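Alanyl-tRNA synthetase (Aquifex aeolicus, PDB 3G98) attaches alanine to its tRNA, using a C-Ala domain, described here, that probably brings editing and aminoacylation together on one tRNA. Local coordinates at residues E18-P21 with E22-R25; K58-S61 with D62-N65; K67-I70 with R71-G74; G92-P95 with D96-P99. All coordinates share one frame; numbering follows the deposited sequence.

Contact 1: E18-P21 with E22-R25; sequences EVEP and EELR
Pro21, Glu23 and Glu20 carry the first turn of helix 21-31, where the chain coming from strand 9-17 swings into helical geometry. Pro21 occupies the first helical position. It has no amide hydrogen to lose there, and its carbonyl takes the second helical bond: Arg25 N binds Pro21 O at 3.0 Å. The first belongs to the N-cap Glu20: Leu24 N reaches Glu20 O at 2.8 Å, lying almost on the extension of the carbonyl bond.

Glu23 folds back over this cap. Its CG stands beside its own backbone N (chi1 -71°), and the extended chain beyond carries the carboxylate toward the N-terminal end of the turn. OE1 of Glu23 takes a weak bond from Glu20 N, 3.5 Å long with 151° at the hydrogen, and lies alongside Glu20 CB at 3.7 Å. This is one half of a capping box. The other half is not made by the Glu20 side chain, which bends at chi2 and sends OE1 to a salt bridge with Lys46; the two carboxylate planes are 71° apart.

Val19 adds an apolar closure. Its CG1, anti to the backbone N, meets Leu24 CB at 3.9 Å, the two side chains crossing at about a right angle. Since Val19 precedes the cap and Leu24 is the fourth helical residue, the pair forms a hydrophobic staple. Leu24 continues down onto Ile42 and Val53 of the sheet. Two acidic groups, with charged atoms Glu20 OE2 and Glu23 OE1 5.7 Å apart, thus sit at a helix start, where the helix dipole and Lys46 would probably offset their mutual repulsion.

Contact 2: K58-S61 with D62-N65; sequences KEIS and DKVN
The backbone bond between Ile60 and Val64 sets this turn: Val64 N meets Ile60 O at 2.8 Å, with 174° at the hydrogen and the donor almost in line with the carbonyl. A span of five residues closed in this way is an alpha-turn. The chain leaves it at Asn65, whose CA makes a 3.5 Å CA-H...O contact with Ser61 O.

A side-chain bond steadies the entry. Ser61 OG, beside its own backbone N at chi1 -68°, donates to Lys58 O at 3.0 Å, approaching from out of the carbonyl plane.

Two waters bridge the outer side, both donating to Glu59 O. Water 1 accepts from Lys63 N at 3.3 Å, and water 2 accepts from Lys63 NZ at 2.9 Å. The lysine chain is extended beyond CG, which brings its ammonium within one water of the Glu59 carbonyl.

Apolar contact is slight within the turn, Ile60 CD1 lying 4.4 Å from Val64 CG2. Both side chains pack on Phe9 of strand 9-17, and Val64 also touches Val56. The turn therefore joins strand 49-56 to helix 66-76, where Asn65 is the N-cap and its OD1 makes a weak Asx-turn bond to Lys67 N.

Contact 3: K67-I70 with R71-G74; sequences KEVI and REVG
Arg71 reaches back one turn to Lys67, its NH2 donating to Lys67 O at 2.8 Å. The oxygen lies close to the guanidinium plane, at its edge, whereas the donor stands 38° out of the carbonyl plane and so does not follow a lone pair; the bond is bent to 144° at the hydrogen. With CG beside its own backbone N and the chain extended from CG to NE, Arg71 runs along the helix surface, its CD 3.7 Å from Lys67 O.

This oxygen would ordinarily accept the amide of Arg71, but Arg71 N is 4.0 Å from Lys67 O. It turns instead to Glu68 O with a weak bond of 3.1 Å. Glu72 N resumes the i to i+4 spacing with a weak bond to the same Glu68 O; Val73 N on Val69 O is straighter, 3.1 Å and 172°, followed by Gly74 N on Ile70 O.

Outside this backbone shell, Val73 CG2 packs over Ile70 O at 3.5 Å. Ile70 faces Phe52 and Ile54 of the sheet, while Val69 meets Leu105 and Glu72 meets Ile108 of helix 98-110. Helix 66-76 is amphipathic, packed on the strands with helix 98-110 beside it. Like charges stand apart: Lys67 NZ and Arg71 NH2 6.4 Å, Glu68 OE1 and Glu72 OE1 5.1 Å. The guanidinium bond thus satisfies Lys67 O where the amide bond is missing.

Contact 4: G92-P95 with D96-P99; sequences GKAP and DKFP
Ala94 and Lys97 close a tight turn: Lys97 N donates to Ala94 O at 3.0 Å, with 158° at the hydrogen. The next amide repeats the step, Phe98 N donating to Pro95 O at 3.3 Å. In both bonds the donor stands about 50° out of the carbonyl plane and so away from the lone pairs, as expected when a backbone coils tightly with a bond spanning three residues. Pro95 has no amide hydrogen, so its nitrogen asks for no acceptor.

The backbone torsions of Pro95 and Asp96, near those of a type I turn, make this a short 3-10 entry, with Lys97 at the N-cap of helix 98-110. It links that helix to strand 87-92 of the mixed sheet, and the backbone of Ala94 is hydrogen-bonded to Leu77.

The polar side chains find their partners elsewhere in the chain. Lys97 lays its aliphatic part over the Ala94 methyl, CD coming within 3.8 Å of Ala94 CB and CG within 4.0 Å of it; the bend at chi3 then turns NZ away to the carbonyl of Val76, at the end of helix 66-76. Asp96 OD1 is met by a salt bridge from Arg45, which also touches the Pro95 ring. Phe98, its CG anti to the backbone N, leaves only CB near Pro95 O, at 3.7 Å, and sends its ring to Phe41 and Ala43 of strand 38-46.

From the N terminus the contacts follow in series; each closes before the next opens, so none nests or crosses. Contact 1 closes the turn from strand 9-17 into helix 21-31. Contact 2 closes the loop between strand 49-56 and helix 66-76, and contact 3 lies on that helix. These two touch, Val64 CG1 lying 4.1 Å from Val69 CG2, with centres about 14 Å apart. Contact 4 shapes the passage from strand 87-92 into helix 98-110; it lies about 25 Å, centre to centre, from contact 2, across the middle of the domain. Contacts 1, 2 and 4 thus mark the entries into the three helices from the strands before them.

Contact 1: E18-P21 with E22-R25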
loop_
_atom_site.group_PDB
_atom_site.type_symbol
_atom_site.label_atom_id
_atom_site.label_comp_id
_atom_site.label_asym_id
_atom_site.label_seq_id
_atom_site.Cartn_x
_atom_site.Cartn_y
_atom_site.Cartn_z
ATOM N N GLU A 18 -2.997 -14.041 -6.715
ATOM C CA GLU A 18 -4.015 -14.913 -6.129
ATOM C C GLU A 18 -4.143 -14.891 -4.601
ATOM O O GLU A 18 -4.711 -15.817 -4.017
ATOM C CB GLU A 18 -3.814 -16.365 -6.606
ATOM C CG GLU A 18 -3.439 -16.500 -8.080
ATOM C CD GLU A 18 -4.537 -16.042 -9.035
ATOM O OE1 GLU A 18 -5.677 -15.788 -8.583
ATOM O OE2 GLU A 18 -4.258 -15.946 -10.249
ATOM N N VAL A 19 -3.641 -13.845 -3.949
ATOM C CA VAL A 19 -3.793 -13.726 -2.499
ATOM C C VAL A 19 -5.153 -13.135 -2.150
ATOM O O VAL A 19 -5.572 -12.151 -2.755
ATOM C CB VAL A 19 -2.659 -12.866 -1.887
ATOM C CG1 VAL A 19 -2.974 -12.505 -0.449
ATOM C CG2 VAL A 19 -1.333 -13.616 -1.977
ATOM N N GLU A 20 -5.849 -13.733 -1.185
ATOM C CA GLU A 20 -7.155 -13.221 -0.778
ATOM C C GLU A 20 -7.023 -11.863 -0.093
ATOM O O GLU A 20 -6.050 -11.618 0.626
ATOM C CB GLU A 20 -7.886 -14.225 0.125
ATOM C CG GLU A 20 -8.160 -15.565 -0.546
ATOM C CD GLU A 20 -8.960 -15.425 -1.832
ATOM O OE1 GLU A 20 -9.752 -14.467 -1.945
ATOM O OE2 GLU A 20 -8.796 -16.277 -2.730
ATOM N N PRO A 21 -7.996 -10.970 -0.326
ATOM C CA PRO A 21 -7.968 -9.609 0.211
ATOM C C PRO A 21 -7.778 -9.589 1.725
ATOM O O PRO A 21 -7.001 -8.795 2.233
ATOM C CB PRO A 21 -9.362 -9.069 -0.124
ATOM C CG PRO A 21 -9.820 -9.876 -1.274
ATOM C CD PRO A 21 -9.210 -11.225 -1.125
ATOM N N GLU A 22 -8.489 -10.453 2.442
ATOM C CA GLU A 22 -8.392 -10.445 3.907
ATOM C C GLU A 22 -7.013 -10.930 4.377
ATOM O O GLU A 22 -6.485 -10.456 5.394
ATOM C CB GLU A 22 -9.538 -11.233 4.547
ATOM C CG GLU A 22 -10.866 -10.446 4.587
ATOM C CD GLU A 22 -10.767 -9.146 5.392
ATOM O OE1 GLU A 22 -10.227 -9.177 6.516
ATOM O OE2 GLU A 22 -11.234 -8.093 4.902
ATOM N N GLU A 23 -6.431 -11.847 3.611
ATOM C CA GLU A 23 -5.087 -12.357 3.873
ATOM C C GLU A 23 -4.040 -11.278 3.579
ATOM O O GLU A 23 -3.078 -11.086 4.330
ATOM C CB GLU A 23 -4.822 -13.598 3.011
ATOM C CG GLU A 23 -5.613 -14.834 3.444
ATOM C CD GLU A 23 -5.447 -16.013 2.490
ATOM O OE1 GLU A 23 -4.852 -15.846 1.398
ATOM O OE2 GLU A 23 -5.925 -17.112 2.838
ATOM N N LEU A 24 -4.244 -10.569 2.475
ATOM C CA LEU A 24 -3.375 -9.470 2.107
ATOM C C LEU A 24 -3.358 -8.407 3.200
ATOM O O LEU A 24 -2.298 -7.916 3.595
ATOM C CB LEU A 24 -3.858 -8.871 0.788
ATOM C CG LEU A 24 -2.950 -7.889 0.072
ATOM C CD1 LEU A 24 -1.764 -8.623 -0.506
ATOM C CD2 LEU A 24 -3.756 -7.181 -1.023
ATOM N N ARG A 25 -4.543 -8.060 3.696
ATOM C CA ARG A 25 -4.677 -7.088 4.775
ATOM C C ARG A 25 -3.942 -7.546 6.028
ATOM O O ARG A 25 -3.256 -6.758 6.684
ATOM C CB ARG A 25 -6.158 -6.885 5.111
ATOM C CG ARG A 25 -6.425 -5.776 6.103
ATOM C CD ARG A 25 -7.846 -5.852 6.649
ATOM N NE ARG A 25 -8.092 -4.743 7.555
ATOM C CZ ARG A 25 -8.519 -3.548 7.160
ATOM N NH1 ARG A 25 -8.763 -3.318 5.875
ATOM N NH2 ARG A 25 -8.706 -2.586 8.052
#

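Contact 2: K58-S61 with D62-N65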
loop_
_atom_site.group_PDB
_atom_site.type_symbol
_atom_site.label_atom_id
_atom_site.label_comp_id
_atom_site.label_asym_id
_atom_site.label_seq_id
_atom_site.Cartn_x
_atom_site.Cartn_y
_atom_site.Cartn_z
ATOM N N LYS A 58 2.052 2.660 13.368
ATOM C CA LYS A 58 1.103 3.568 14.011
ATOM C C LYS A 58 1.733 4.917 14.361
ATOM O O LYS A 58 1.059 5.956 14.323
ATOM C CB LYS A 58 0.437 2.925 15.231
ATOM C CG LYS A 58 -0.581 3.839 15.897
ATOM C CD LYS A 58 -1.895 3.126 16.184
ATOM C CE LYS A 58 -2.977 4.146 16.551
ATOM N NZ LYS A 58 -4.347 3.573 16.392
ATOM N N GLU A 59 3.029 4.904 14.667
ATOM C CA GLU A 59 3.744 6.119 15.065
ATOM C C GLU A 59 3.798 7.187 13.968
ATOM O O GLU A 59 3.957 8.364 14.265
ATOM C CB GLU A 59 5.163 5.789 15.532
ATOM C CG GLU A 59 5.224 5.010 16.842
ATOM C CD GLU A 59 5.068 3.508 16.652
ATOM O OE1 GLU A 59 4.875 3.055 15.500
ATOM O OE2 GLU A 59 5.148 2.776 17.664
ATOM N N ILE A 60 3.661 6.782 12.707
ATOM C CA ILE A 60 3.790 7.723 11.590
ATOM C C ILE A 60 2.471 7.976 10.846
ATOM O O ILE A 60 2.467 8.503 9.733
ATOM C CB ILE A 60 4.880 7.275 10.588
ATOM C CG1 ILE A 60 4.491 5.953 9.919
ATOM C CG2 ILE A 60 6.223 7.153 11.287
ATOM C CD1 ILE A 60 5.376 5.578 8.743
ATOM N N SER A 61 1.361 7.610 11.482
ATOM C CA SER A 61 0.004 7.803 10.945
ATOM C C SER A 61 -0.325 9.234 10.511
ATOM O O SER A 61 -1.045 9.437 9.531
ATOM C CB SER A 61 -1.040 7.354 11.981
ATOM O OG SER A 61 -0.999 5.951 12.183
ATOM N N ASP A 62 0.169 10.227 11.249
ATOM C CA ASP A 62 -0.066 11.620 10.868
ATOM C C ASP A 62 0.809 12.005 9.689
ATOM O O ASP A 62 0.399 12.782 8.828
ATOM C CB ASP A 62 0.177 12.579 12.043
ATOM C CG ASP A 62 -1.024 12.695 12.964
ATOM O OD1 ASP A 62 -2.102 12.173 12.607
ATOM O OD2 ASP A 62 -0.893 13.315 14.042
ATOM N N LYS A 63 2.019 11.456 9.661
ATOM C CA LYS A 63 2.978 11.744 8.605
ATOM C C LYS A 63 2.559 11.118 7.287
ATOM O O LYS A 63 2.587 11.778 6.246
ATOM C CB LYS A 63 4.372 11.259 8.999
ATOM C CG LYS A 63 4.966 12.048 10.153
ATOM C CD LYS A 63 6.280 11.461 10.631
ATOM C CE LYS A 63 6.752 12.189 11.885
ATOM N NZ LYS A 63 8.034 11.661 12.420
ATOM N N VAL A 64 2.183 9.843 7.348
ATOM C CA VAL A 64 1.713 9.099 6.183
ATOM C C VAL A 64 0.325 8.564 6.483
ATOM O O VAL A 64 0.165 7.556 7.176
ATOM C CB VAL A 64 2.643 7.925 5.822
ATOM C CG1 VAL A 64 2.123 7.202 4.570
ATOM C CG2 VAL A 64 4.066 8.420 5.613
ATOM N N ASN A 65 -0.677 9.269 5.976
ATOM C CA ASN A 65 -2.068 8.949 6.244
ATOM C C ASN A 65 -2.588 7.951 5.212
ATOM O O ASN A 65 -2.755 8.290 4.034
ATOM C CB ASN A 65 -2.897 10.238 6.234
ATOM C CG ASN A 65 -4.286 10.038 6.793
ATOM O OD1 ASN A 65 -4.909 9.001 6.580
ATOM N ND2 ASN A 65 -4.781 11.034 7.519
HETATM O O HOH W 1 2.770 10.506 12.713
HETATM O O HOH W 2 6.347 9.915 14.044
#

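Contact 3: K67-I70 with R71-G74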
loop_
_atom_site.group_PDB
_atom_site.type_symbol
_atom_site.label_atom_id
_atom_site.label_comp_id
_atom_site.label_asym_id
_atom_site.label_seq_id
_atom_site.Cartn_x
_atom_site.Cartn_y
_atom_site.Cartn_z
ATOM N N LYS A 67 -5.440 6.734 4.773
ATOM C CA LYS A 67 -6.712 7.214 4.237
ATOM C C LYS A 67 -6.507 8.012 2.951
ATOM O O LYS A 67 -7.234 7.825 1.972
ATOM C CB LYS A 67 -7.418 8.111 5.264
ATOM C CG LYS A 67 -8.461 7.435 6.134
ATOM C CD LYS A 67 -9.197 8.482 6.989
ATOM C CE LYS A 67 -10.629 8.064 7.267
ATOM N NZ LYS A 67 -11.342 9.055 8.112
ATOM N N GLU A 68 -5.535 8.925 2.967
ATOM C CA GLU A 68 -5.262 9.770 1.813
ATOM C C GLU A 68 -4.547 8.966 0.737
ATOM O O GLU A 68 -4.944 8.954 -0.426
ATOM C CB GLU A 68 -4.368 10.948 2.204
ATOM C CG GLU A 68 -4.917 11.830 3.305
ATOM C CD GLU A 68 -4.009 13.006 3.592
ATOM O OE1 GLU A 68 -3.328 13.470 2.651
ATOM O OE2 GLU A 68 -3.981 13.467 4.753
ATOM N N VAL A 69 -3.485 8.296 1.152
ATOM C CA VAL A 69 -2.584 7.608 0.242
ATOM C C VAL A 69 -3.261 6.460 -0.512
ATOM O O VAL A 69 -2.936 6.199 -1.665
ATOM C CB VAL A 69 -1.356 7.088 1.007
ATOM C CG1 VAL A 69 -0.398 6.384 0.062
ATOM C CG2 VAL A 69 -0.656 8.242 1.698
ATOM N N ILE A 70 -4.194 5.777 0.136
ATOM C CA ILE A 70 -4.861 4.649 -0.514
ATOM C C ILE A 70 -5.629 5.158 -1.733
ATOM O O ILE A 70 -5.667 4.514 -2.768
ATOM C CB ILE A 70 -5.787 3.880 0.451
ATOM C CG1 ILE A 70 -6.186 2.518 -0.136
ATOM C CG2 ILE A 70 -7.021 4.705 0.813
ATOM C CD1 ILE A 70 -5.058 1.502 -0.173
ATOM N N ARG A 71 -6.216 6.341 -1.614
ATOM C CA ARG A 71 -6.980 6.907 -2.715
ATOM C C ARG A 71 -6.094 7.368 -3.867
ATOM O O ARG A 71 -6.501 7.303 -5.035
ATOM C CB ARG A 71 -7.844 8.066 -2.218
ATOM C CG ARG A 71 -9.003 7.616 -1.335
ATOM C CD ARG A 71 -9.662 8.810 -0.677
ATOM N NE ARG A 71 -10.955 8.451 -0.108
ATOM C CZ ARG A 71 -11.129 7.982 1.122
ATOM N NH1 ARG A 71 -12.351 7.685 1.553
ATOM N NH2 ARG A 71 -10.082 7.814 1.922
ATOM N N GLU A 72 -4.889 7.831 -3.540
ATOM C CA GLU A 72 -3.925 8.260 -4.564
ATOM C C GLU A 72 -3.388 7.091 -5.400
ATOM O O GLU A 72 -3.398 7.151 -6.634
ATOM C CB GLU A 72 -2.787 9.072 -3.937
ATOM C CG GLU A 72 -3.290 10.381 -3.310
ATOM C CD GLU A 72 -2.232 11.139 -2.527
ATOM O OE1 GLU A 72 -1.885 10.702 -1.408
ATOM O OE2 GLU A 72 -1.767 12.190 -3.022
ATOM N N VAL A 73 -2.918 6.033 -4.741
ATOM C CA VAL A 73 -2.514 4.836 -5.480
ATOM C C VAL A 73 -3.726 4.151 -6.115
ATOM O O VAL A 73 -3.634 3.585 -7.215
ATOM C CB VAL A 73 -1.691 3.833 -4.619
ATOM C CG1 VAL A 73 -0.449 4.520 -4.049
ATOM C CG2 VAL A 73 -2.535 3.212 -3.505
ATOM N N GLY A 74 -4.866 4.216 -5.430
ATOM C CA GLY A 74 -6.109 3.673 -5.968
ATOM C C GLY A 74 -6.471 4.265 -7.321
ATOM O O GLY A 74 -6.883 3.547 -8.236
#

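Contact 4: G92-P95 with D96-P99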
loop_
_atom_site.group_PDB
_atom_site.type_symbol
_atom_site.label_atom_id
_atom_site.label_comp_id
_atom_site.label_asym_id
_atom_site.label_seq_id
_atom_site.Cartn_x
_atom_site.Cartn_y
_atom_site.Cartn_z
ATOM N N GLY A 92 -9.322 -2.363 -7.540
ATOM C CA GLY A 92 -9.171 -1.625 -8.786
ATOM C C GLY A 92 -9.168 -2.532 -9.997
ATOM O O GLY A 92 -9.217 -3.759 -9.861
ATOM N N LYS A 93 -9.093 -1.922 -11.179
ATOM C CA LYS A 93 -9.261 -2.632 -12.446
ATOM C C LYS A 93 -7.987 -2.680 -13.289
ATOM O O LYS A 93 -8.003 -3.197 -14.404
ATOM C CB LYS A 93 -10.357 -1.960 -13.281
ATOM C CG LYS A 93 -11.463 -1.290 -12.479
ATOM C CD LYS A 93 -12.049 -0.118 -13.261
ATOM C CE LYS A 93 -12.700 0.915 -12.343
ATOM N NZ LYS A 93 -12.830 2.243 -13.021
ATOM N N ALA A 94 -6.887 -2.139 -12.774
ATOM C CA ALA A 94 -5.669 -2.040 -13.582
ATOM C C ALA A 94 -4.443 -2.677 -12.924
ATOM O O ALA A 94 -3.547 -1.967 -12.456
ATOM C CB ALA A 94 -5.381 -0.577 -13.930
ATOM N N PRO A 95 -4.375 -4.019 -12.917
ATOM C CA PRO A 95 -3.268 -4.696 -12.229
ATOM C C PRO A 95 -1.911 -4.333 -12.816
ATOM O O PRO A 95 -0.921 -4.228 -12.083
ATOM C CB PRO A 95 -3.551 -6.182 -12.472
ATOM C CG PRO A 95 -4.981 -6.256 -12.858
ATOM C CD PRO A 95 -5.297 -4.972 -13.555
ATOM N N ASP A 96 -1.874 -4.120 -14.128
ATOM C CA ASP A 96 -0.614 -3.826 -14.814
ATOM C C ASP A 96 -0.024 -2.482 -14.415
ATOM O O ASP A 96 1.102 -2.152 -14.796
ATOM C CB ASP A 96 -0.805 -3.871 -16.326
ATOM C CG ASP A 96 -0.996 -5.274 -16.839
ATOM O OD1 ASP A 96 -0.639 -6.231 -16.118
ATOM O OD2 ASP A 96 -1.506 -5.418 -17.967
ATOM N N LYS A 97 -0.783 -1.706 -13.653
ATOM C CA LYS A 97 -0.342 -0.372 -13.271
ATOM C C LYS A 97 0.286 -0.303 -11.873
ATOM O O LYS A 97 0.525 0.780 -11.349
ATOM C CB LYS A 97 -1.487 0.629 -13.416
ATOM C CG LYS A 97 -1.839 0.921 -14.878
ATOM C CD LYS A 97 -2.866 2.042 -15.011
ATOM C CE LYS A 97 -2.276 3.415 -14.672
ATOM N NZ LYS A 97 -3.349 4.445 -14.437
ATOM N N PHE A 98 0.592 -1.455 -11.289
ATOM C CA PHE A 98 1.224 -1.470 -9.965
ATOM C C PHE A 98 2.577 -0.741 -9.905
ATOM O O PHE A 98 2.813 0.043 -8.985
ATOM C CB PHE A 98 1.361 -2.898 -9.429
ATOM C CG PHE A 98 1.982 -2.975 -8.056
ATOM C CD1 PHE A 98 3.319 -3.331 -7.902
ATOM C CD2 PHE A 98 1.229 -2.698 -6.926
ATOM C CE1 PHE A 98 3.892 -3.411 -6.639
ATOM C CE2 PHE A 98 1.799 -2.772 -5.653
ATOM C CZ PHE A 98 3.133 -3.133 -5.515
ATOM N N PRO A 99 3.475 -1.003 -10.871
ATOM C CA PRO A 99 4.752 -0.280 -10.851
ATOM C C PRO A 99 4.568 1.244 -10.839
ATOM O O PRO A 99 5.297 1.957 -10.142
ATOM C CB PRO A 99 5.438 -0.744 -12.139
ATOM C CG PRO A 99 4.839 -2.075 -12.430
ATOM C CD PRO A 99 3.407 -1.968 -11.985
#